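PDB 3HFQ: uncharacterized protein lp_2219 from Lactobacillus plantarum, which is of unknown function but adopts the seven-bladed beta-propeller fold of the lactonase family, consistent with a possible role in hydrolysing lactones. Local coordinates for residues T146-T149 and R153-V156; V91-D94 and L99-S102; Y313-D316 and K321-L324. The protein carries 1 engineered substitution. All coordinates share one frame; numbering follows the deposited sequence.

Interaction 1 (T146-T149 and R153-V156); sequences TDLT and RLAV
Thr149 and Arg153 clasp each other where the chain turns back between strand 143-148 and strand 154-158. The amide of Thr149 reaches the carbonyl of Arg153 from 33° out of its plane, and the return bond is made by a side chain: Arg153 N donates to Thr149 OG1 at 2.8 Å. With chi1 62°, OG1 sits between its own backbone N and carbonyl carbon, facing Arg153 across the turn. Asp151, in the turn, also bonds to this hydroxyl, so OG1 ties Asp151 to Arg153 on the far side of the turn.

Followed outward, Arg153 starts against that oxygen, its CB 3.3 Å from Thr149 OG1 and its CG 3.9 Å from the same atom. The chain then runs extended through CD, leading away from segment 146-149. NE forms a salt bridge with Asp151, NH1 bonds to Asn168 and NH2 to the carbonyl of Thr218, so polar partners fix the guanidinium at each of its nitrogens.

Deeper in, Asp147 and Ala155 form the hydrogen-bonded pair, with Ala155 N to Asp147 O at 2.8 Å. On the face carrying Thr146 and Leu148, Leu154 lays CD1 over the Asp147 backbone, 3.5 Å from Asp147 C. Thr146 and Val156 stand side by side there, CG2 to CG2 at 4.1 Å. Asp147 OD1 accepts from Leu148 N on its anti lone pair, while OD2 takes the hydroxyl of Tyr90. This is the hairpin of the first two strands, those nearest the propeller axis, of a four-stranded blade, characteristic of the beta-propeller.

Interaction 2 (V91-D94 and L99-S102); sequences VAVD and LVYS
Ala92 and Tyr101 face each other as a hydrogen-bonded antiparallel pair, and Asp94 and Leu99 form the next such pair, the two short strands running at 156° to one another. Ala92 and Tyr101 exchange backbone bonds of equal length, Ala92 N to Tyr101 O and Tyr101 N to Ala92 O both being 2.8 Å. Of the two bonds in the pair nearer the turn, Leu99 N to Asp94 O is the longer at 3.2 Å, although its donor lies in the carbonyl plane on a lone pair. Between these pairs, Val100 CA leans on Ala92 O in a CA-H...O contact.

On the face of Val91, Val93 and Val100, branched side chains interlock. Val91 CG2 presses against Val100 CG1 at 3.6 Å, while Val100 CG2 turns to Val93 CG2, so each branch of Val100 has a valine partner; Tyr54 of strand 52-59 covers part of this side. These are the first two strands of a four-stranded propeller blade, and its other face packs on strand 143-148 of the following blade.

That other face carries Tyr101. Its chi1 of -53° places the ring beside the backbone N and lets it reach diagonally to Asp94, where the hydroxyl donates to OD2 at 2.6 Å. OD2 uses its anti lone pair and lies at the ring's edge, near its plane, while the carboxylate itself is turned 51° from the ring. Tyr101 CE2 also rests on Asp94 CB at 3.6 Å. A phenylalanine in place of Tyr101 would probably leave Asp94 OD2 without this buried donor, with the salt bridge from Arg97 still in place but the carboxylate freer to turn.

Interaction 3 (Y313-D316 and K321-L324); sequences YARD and KLSL
Tyr313 and Leu322 are brought together by similar first torsions: chi1 is -56° in Tyr313 and -46° in Leu322, each placing CG beside its own backbone N. Tyr313 CB and Leu322 CB come within 4.1 Å of each other. Leu322 CD1 lies over one face of the tyrosine ring. The ring's edge is turned to the partner backbone, with Ser323 C in its plane, 4.0 Å from Tyr313 CD2. Leu322 uses its other branch on Arg315: CD2 packs on Arg315 CB at 3.5 Å and on CG just beyond, crossing the start of the extended arginine chain.

Three backbone bonds hold the strands in register. Ala314 and Ser323 form the hydrogen-bonded pair, with both donors in the plane of the carbonyl they meet. Ala314 N reaches Ser323 O at 2.9 Å and Ser323 N reaches Ala314 O at 3.1 Å. Toward the turn, Asp316 N donates to Lys321 O almost straight along the carbonyl bond. Asp316 OD1 then accepts the amides of Thr318 and Ser319 within the turn.

The polar ends leave the hairpin for other parts of the chain. Tyr313 OH bonds to the carbonyl of Ser282, while Arg315 gives NE to the hydroxyl of Tyr255 and NH1 to the carbonyl of Glu297. Ala314 and Ser323 share the other face, where Ser323 is exposed. The chemistry is therefore divided: main-chain bonds fasten the outermost strand to its blade, while a leucine wedged between a tyrosine and an arginine stem, both with anchored tips, binds that blade to strands 253-259 and 275-282 of the preceding one.

Along the chain interaction 2 comes first, then interaction 1, then interaction 3, each a hairpin of a different four-stranded blade. Interactions 1 and 2 take the first two strands of consecutive blades, with centres 10 Å apart, and touch directly: Leu154 CD1 lies 3.5 Å from Tyr101 CD2, and Asp147 OD2 lies 3.5 Å from Ala92 CB. Interaction 3 joins the last two strands of the blade spanning 290-330, beyond the propeller's centre; its centre is about 30 Å from that of interaction 1 and 31 Å from that of interaction 2. The same hairpin geometry thus serves blade-to-blade packing both near the axis, in interactions 1 and 2, and at the rim, in interaction 3.

Interaction 1 (T146-T149 and R153-V156)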
ATOM      1  N   THR A 146      -1.516   2.631  -7.750  1.00 10.76           N
ATOM      2  CA  THR A 146      -0.841   2.954  -9.002  1.00 12.77           C
ATOM      3  C   THR A 146       0.604   2.491  -8.858  1.00 12.49           C
ATOM      4  O   THR A 146       1.440   3.211  -8.312  1.00 11.09           O
ATOM      5  CB  THR A 146      -0.833   4.476  -9.288  1.00  7.66           C
ATOM      6  OG1 THR A 146      -0.292   5.169  -8.156  1.00  7.43           O
ATOM      7  CG2 THR A 146      -2.246   4.982  -9.568  1.00  6.38           C
ATOM      8  N   ASP A 147       0.899   1.286  -9.332  1.00 12.17           N
ATOM      9  CA  ASP A 147       2.260   0.779  -9.230  1.00  8.74           C
ATOM     10  C   ASP A 147       2.639  -0.083 -10.432  1.00  9.38           C
ATOM     11  O   ASP A 147       1.775  -0.533 -11.183  1.00 11.47           O
ATOM     12  CB  ASP A 147       2.442  -0.002  -7.923  1.00  8.93           C
ATOM     13  CG  ASP A 147       3.771   0.306  -7.247  1.00 13.77           C
ATOM     14  OD1 ASP A 147       4.773   0.495  -7.969  1.00 11.41           O
ATOM     15  OD2 ASP A 147       3.817   0.354  -5.999  1.00 11.63           O
ATOM     16  N   LEU A 148       3.939  -0.313 -10.592  1.00 11.78           N
ATOM     17  CA  LEU A 148       4.486  -1.062 -11.723  1.00 13.89           C
ATOM     18  C   LEU A 148       4.240  -2.567 -11.799  1.00 14.87           C
ATOM     19  O   LEU A 148       4.207  -3.263 -10.787  1.00 10.89           O
ATOM     20  CB  LEU A 148       5.996  -0.811 -11.804  1.00 10.10           C
ATOM     21  CG  LEU A 148       6.426   0.642 -12.022  1.00 14.08           C
ATOM     22  CD1 LEU A 148       7.922   0.774 -11.798  1.00 13.48           C
ATOM     23  CD2 LEU A 148       6.045   1.087 -13.430  1.00  8.83           C
ATOM     24  N   THR A 149       4.081  -3.057 -13.026  1.00 12.38           N
ATOM     25  CA  THR A 149       3.879  -4.479 -13.279  1.00 10.99           C
ATOM     26  C   THR A 149       5.269  -5.048 -13.555  1.00 12.01           C
ATOM     27  O   THR A 149       6.228  -4.297 -13.712  1.00  9.24           O
ATOM     28  CB  THR A 149       3.002  -4.727 -14.531  1.00  8.58           C
ATOM     29  OG1 THR A 149       3.656  -4.187 -15.684  1.00 10.86           O
ATOM     30  CG2 THR A 149       1.635  -4.078 -14.372  1.00 10.88           C
ATOM     31  N   ARG A 153       4.676  -1.834 -16.850  1.00 10.37           N
ATOM     32  CA  ARG A 153       3.489  -1.124 -17.287  1.00 10.08           C
ATOM     33  C   ARG A 153       2.947  -0.667 -15.929  1.00 10.89           C
ATOM     34  O   ARG A 153       3.543  -0.990 -14.898  1.00 12.29           O
ATOM     35  CB  ARG A 153       2.507  -2.065 -17.985  1.00 10.63           C
ATOM     36  CG  ARG A 153       3.057  -2.714 -19.262  1.00 10.17           C
ATOM     37  CD  ARG A 153       1.991  -3.596 -19.896  1.00  8.80           C
ATOM     38  NE  ARG A 153       2.533  -4.587 -20.829  1.00 11.27           N
ATOM     39  CZ  ARG A 153       2.520  -4.473 -22.155  1.00 15.14           C
ATOM     40  NH1 ARG A 153       1.996  -3.403 -22.734  1.00 13.68           N
ATOM     41  NH2 ARG A 153       3.013  -5.452 -22.907  1.00 12.46           N
ATOM     42  N   LEU A 154       1.846   0.076 -15.902  1.00 11.28           N
ATOM     43  CA  LEU A 154       1.312   0.552 -14.629  1.00  9.12           C
ATOM     44  C   LEU A 154      -0.066  -0.016 -14.332  1.00 10.69           C
ATOM     45  O   LEU A 154      -0.999   0.160 -15.110  1.00 12.53           O
ATOM     46  CB  LEU A 154       1.229   2.085 -14.613  1.00  6.63           C
ATOM     47  CG  LEU A 154       0.874   2.723 -13.264  1.00  7.76           C
ATOM     48  CD1 LEU A 154       2.120   2.731 -12.374  1.00  8.82           C
ATOM     49  CD2 LEU A 154       0.364   4.160 -13.463  1.00  6.21           C
ATOM     50  N   ALA A 155      -0.181  -0.708 -13.205  1.00  8.70           N
ATOM     51  CA  ALA A 155      -1.454  -1.278 -12.789  1.00 10.74           C
ATOM     52  C   ALA A 155      -2.155  -0.209 -11.962  1.00 10.59           C
ATOM     53  O   ALA A 155      -1.577   0.319 -11.010  1.00 10.02           O
ATOM     54  CB  ALA A 155      -1.224  -2.530 -11.956  1.00  9.97           C
ATOM     55  N   VAL A 156      -3.390   0.112 -12.337  1.00  8.10           N
ATOM     56  CA  VAL A 156      -4.178   1.134 -11.652  1.00 10.83           C
ATOM     57  C   VAL A 156      -5.506   0.511 -11.220  1.00  9.52           C
ATOM     58  O   VAL A 156      -6.274   0.036 -12.050  1.00 10.89           O
ATOM     59  CB  VAL A 156      -4.426   2.342 -12.596  1.00 10.77           C
ATOM     60  CG1 VAL A 156      -5.287   3.398 -11.903  1.00  7.07           C
ATOM     61  CG2 VAL A 156      -3.086   2.944 -13.018  1.00  7.43           C
TER

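Interaction 2 (V91-D94 and L99-S102)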
ATOM      1  N   VAL A  91       1.113   6.325  -3.322  1.00  8.92           N
ATOM      2  CA  VAL A  91       2.228   6.955  -4.026  1.00  8.71           C
ATOM      3  C   VAL A  91       3.325   5.912  -4.233  1.00 11.20           C
ATOM      4  O   VAL A  91       3.581   5.098  -3.349  1.00  9.46           O
ATOM      5  CB  VAL A  91       2.780   8.183  -3.235  1.00 13.33           C
ATOM      6  CG1 VAL A  91       3.284   7.756  -1.861  1.00 14.59           C
ATOM      7  CG2 VAL A  91       3.878   8.870  -4.035  1.00 11.25           C
ATOM      8  N   ALA A  92       3.947   5.919  -5.411  1.00  9.21           N
ATOM      9  CA  ALA A  92       5.013   4.964  -5.722  1.00 11.25           C
ATOM     10  C   ALA A  92       6.094   5.603  -6.592  1.00 10.45           C
ATOM     11  O   ALA A  92       5.845   6.600  -7.272  1.00  8.00           O
ATOM     12  CB  ALA A  92       4.431   3.742  -6.435  1.00 10.26           C
ATOM     13  N   VAL A  93       7.289   5.014  -6.579  1.00 11.39           N
ATOM     14  CA  VAL A  93       8.407   5.529  -7.366  1.00 12.05           C
ATOM     15  C   VAL A  93       8.824   4.582  -8.495  1.00 16.21           C
ATOM     16  O   VAL A  93       8.891   3.366  -8.306  1.00 13.14           O
ATOM     17  CB  VAL A  93       9.654   5.788  -6.469  1.00 12.60           C
ATOM     18  CG1 VAL A  93      10.857   6.163  -7.334  1.00 10.99           C
ATOM     19  CG2 VAL A  93       9.362   6.913  -5.473  1.00  8.12           C
ATOM     20  N   ASP A  94       9.089   5.157  -9.667  1.00 12.01           N
ATOM     21  CA  ASP A  94       9.546   4.410 -10.838  1.00 11.30           C
ATOM     22  C   ASP A  94      11.018   4.798 -10.966  1.00 11.90           C
ATOM     23  O   ASP A  94      11.333   5.880 -11.466  1.00 10.82           O
ATOM     24  CB  ASP A  94       8.786   4.863 -12.091  1.00 10.91           C
ATOM     25  CG  ASP A  94       9.086   3.999 -13.305  1.00 14.69           C
ATOM     26  OD1 ASP A  94      10.231   3.520 -13.425  1.00 14.57           O
ATOM     27  OD2 ASP A  94       8.178   3.810 -14.144  1.00 15.39           O
ATOM     28  N   LEU A  99      10.056   8.701 -12.284  1.00 11.10           N
ATOM     29  CA  LEU A  99       8.706   9.243 -12.183  1.00  9.85           C
ATOM     30  C   LEU A  99       8.095   8.826 -10.846  1.00 11.36           C
ATOM     31  O   LEU A  99       8.533   7.856 -10.229  1.00 10.35           O
ATOM     32  CB  LEU A  99       7.818   8.687 -13.305  1.00 12.44           C
ATOM     33  CG  LEU A  99       8.164   8.911 -14.781  1.00 13.34           C
ATOM     34  CD1 LEU A  99       7.192   8.111 -15.648  1.00  8.74           C
ATOM     35  CD2 LEU A  99       8.097  10.389 -15.115  1.00 13.01           C
ATOM     36  N   VAL A 100       7.085   9.569 -10.406  1.00  9.95           N
ATOM     37  CA  VAL A 100       6.366   9.258  -9.171  1.00  8.13           C
ATOM     38  C   VAL A 100       4.893   9.139  -9.554  1.00  9.22           C
ATOM     39  O   VAL A 100       4.364   9.993 -10.266  1.00  9.51           O
ATOM     40  CB  VAL A 100       6.541  10.369  -8.098  1.00  8.69           C
ATOM     41  CG1 VAL A 100       5.492  10.210  -6.994  1.00 11.49           C
ATOM     42  CG2 VAL A 100       7.943  10.275  -7.482  1.00 10.86           C
ATOM     43  N   TYR A 101       4.245   8.068  -9.109  1.00  6.42           N
ATOM     44  CA  TYR A 101       2.832   7.852  -9.408  1.00  8.14           C
ATOM     45  C   TYR A 101       1.998   8.015  -8.143  1.00 11.71           C
ATOM     46  O   TYR A 101       2.453   7.688  -7.048  1.00 11.13           O
ATOM     47  CB  TYR A 101       2.604   6.435  -9.937  1.00 10.95           C
ATOM     48  CG  TYR A 101       3.472   6.037 -11.106  1.00 11.38           C
ATOM     49  CD1 TYR A 101       3.323   6.639 -12.353  1.00 12.21           C
ATOM     50  CD2 TYR A 101       4.426   5.030 -10.968  1.00 12.19           C
ATOM     51  CE1 TYR A 101       4.116   6.252 -13.439  1.00 17.13           C
ATOM     52  CE2 TYR A 101       5.219   4.638 -12.039  1.00 13.24           C
ATOM     53  CZ  TYR A 101       5.058   5.249 -13.272  1.00 14.44           C
ATOM     54  OH  TYR A 101       5.862   4.872 -14.322  1.00 10.31           O
ATOM     55  N   SER A 102       0.780   8.526  -8.292  1.00  9.93           N
ATOM     56  CA  SER A 102      -0.109   8.679  -7.149  1.00 11.15           C
ATOM     57  C   SER A 102      -1.538   8.359  -7.561  1.00 11.39           C
ATOM     58  O   SER A 102      -1.915   8.526  -8.728  1.00 10.99           O
ATOM     59  CB  SER A 102      -0.028  10.098  -6.564  1.00 10.46           C
ATOM     60  OG  SER A 102      -0.377  11.088  -7.512  1.00 16.08           O
TER

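Interaction 3 (Y313-D316 and K321-L324)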
ATOM      1  N   TYR A 313       5.734  -8.629  15.136  1.00 12.74           N
ATOM      2  CA  TYR A 313       5.618 -10.085  15.114  1.00 11.04           C
ATOM      3  C   TYR A 313       6.920 -10.700  14.655  1.00 12.31           C
ATOM      4  O   TYR A 313       7.696 -10.076  13.932  1.00 10.02           O
ATOM      5  CB  TYR A 313       4.582 -10.583  14.101  1.00 10.06           C
ATOM      6  CG  TYR A 313       3.189 -10.058  14.240  1.00 12.85           C
ATOM      7  CD1 TYR A 313       2.761  -8.971  13.481  1.00 14.13           C
ATOM      8  CD2 TYR A 313       2.265 -10.696  15.069  1.00 14.15           C
ATOM      9  CE1 TYR A 313       1.451  -8.526  13.544  1.00 19.72           C
ATOM     10  CE2 TYR A 313       0.950 -10.257  15.143  1.00 13.61           C
ATOM     11  CZ  TYR A 313       0.549  -9.178  14.368  1.00 18.47           C
ATOM     12  OH  TYR A 313      -0.755  -8.753  14.401  1.00 22.93           O
ATOM     13  N   ALA A 314       7.141 -11.940  15.069  1.00  8.43           N
ATOM     14  CA  ALA A 314       8.292 -12.688  14.624  1.00  7.57           C
ATOM     15  C   ALA A 314       7.645 -13.507  13.509  1.00  8.39           C
ATOM     16  O   ALA A 314       6.475 -13.876  13.616  1.00 11.66           O
ATOM     17  CB  ALA A 314       8.800 -13.607  15.725  1.00 11.42           C
ATOM     18  N   ARG A 315       8.382 -13.770  12.441  1.00 12.11           N
ATOM     19  CA  ARG A 315       7.850 -14.547  11.329  1.00 13.40           C
ATOM     20  C   ARG A 315       8.767 -15.730  11.033  1.00 16.00           C
ATOM     21  O   ARG A 315       9.963 -15.549  10.828  1.00 17.60           O
ATOM     22  CB  ARG A 315       7.731 -13.669  10.077  1.00  9.58           C
ATOM     23  CG  ARG A 315       7.425 -14.455   8.799  1.00 11.76           C
ATOM     24  CD  ARG A 315       7.321 -13.551   7.566  1.00 14.38           C
ATOM     25  NE  ARG A 315       7.008 -14.326   6.369  1.00 16.53           N
ATOM     26  CZ  ARG A 315       7.907 -14.952   5.614  1.00 16.42           C
ATOM     27  NH1 ARG A 315       9.200 -14.893   5.912  1.00 12.08           N
ATOM     28  NH2 ARG A 315       7.507 -15.660   4.566  1.00 16.26           N
ATOM     29  N   ASP A 316       8.204 -16.936  11.017  1.00 13.40           N
ATOM     30  CA  ASP A 316       8.986 -18.137  10.727  1.00 16.04           C
ATOM     31  C   ASP A 316       9.286 -18.138   9.231  1.00 21.68           C
ATOM     32  O   ASP A 316       8.372 -18.041   8.409  1.00 17.93           O
ATOM     33  CB  ASP A 316       8.195 -19.391  11.113  1.00 19.34           C
ATOM     34  CG  ASP A 316       9.024 -20.661  11.014  1.00 23.31           C
ATOM     35  OD1 ASP A 316       9.393 -21.055   9.887  1.00 22.41           O
ATOM     36  OD2 ASP A 316       9.315 -21.259  12.069  1.00 26.67           O
ATOM     37  N   LYS A 321       4.312 -18.501   9.289  1.00 10.96           N
ATOM     38  CA  LYS A 321       3.425 -18.088  10.370  1.00 12.01           C
ATOM     39  C   LYS A 321       4.010 -17.015  11.285  1.00 13.09           C
ATOM     40  O   LYS A 321       5.227 -16.844  11.378  1.00 10.95           O
ATOM     41  CB  LYS A 321       2.978 -19.310  11.178  1.00 19.84           C
ATOM     42  CG  LYS A 321       2.109 -20.260  10.353  1.00 20.72           C
ATOM     43  CD  LYS A 321       1.473 -21.350  11.200  1.00 28.62           C
ATOM     44  CE  LYS A 321       0.530 -22.200  10.358  1.00 32.45           C
ATOM     45  NZ  LYS A 321      -0.130 -23.273  11.157  1.00 35.90           N
ATOM     46  N   LEU A 322       3.123 -16.293  11.961  1.00 13.36           N
ATOM     47  CA  LEU A 322       3.527 -15.203  12.841  1.00 12.65           C
ATOM     48  C   LEU A 322       3.218 -15.450  14.315  1.00 14.03           C
ATOM     49  O   LEU A 322       2.347 -16.249  14.660  1.00 12.13           O
ATOM     50  CB  LEU A 322       2.822 -13.913  12.399  1.00 11.56           C
ATOM     51  CG  LEU A 322       2.823 -13.588  10.898  1.00 11.97           C
ATOM     52  CD1 LEU A 322       1.941 -12.364  10.638  1.00 12.47           C
ATOM     53  CD2 LEU A 322       4.245 -13.347  10.415  1.00  9.34           C
ATOM     54  N   SER A 323       3.946 -14.754  15.180  1.00 16.58           N
ATOM     55  CA  SER A 323       3.735 -14.849  16.620  1.00 14.26           C
ATOM     56  C   SER A 323       4.070 -13.492  17.227  1.00 13.15           C
ATOM     57  O   SER A 323       5.066 -12.861  16.863  1.00 12.51           O
ATOM     58  CB  SER A 323       4.602 -15.954  17.240  1.00 12.48           C
ATOM     59  OG  SER A 323       5.982 -15.657  17.150  1.00 16.33           O
ATOM     60  N   LEU A 324       3.216 -13.045  18.142  1.00 10.64           N
ATOM     61  CA  LEU A 324       3.384 -11.756  18.799  1.00 11.43           C
ATOM     62  C   LEU A 324       4.687 -11.596  19.579  1.00 14.86           C
ATOM     63  O   LEU A 324       5.102 -12.495  20.307  1.00 11.84           O
ATOM     64  CB  LEU A 324       2.200 -11.508  19.741  1.00 13.97           C
ATOM     65  CG  LEU A 324       2.173 -10.196  20.530  1.00 15.10           C
ATOM     66  CD1 LEU A 324       2.134  -9.021  19.565  1.00  9.52           C
ATOM     67  CD2 LEU A 324       0.956 -10.171  21.445  1.00 12.76           C
TER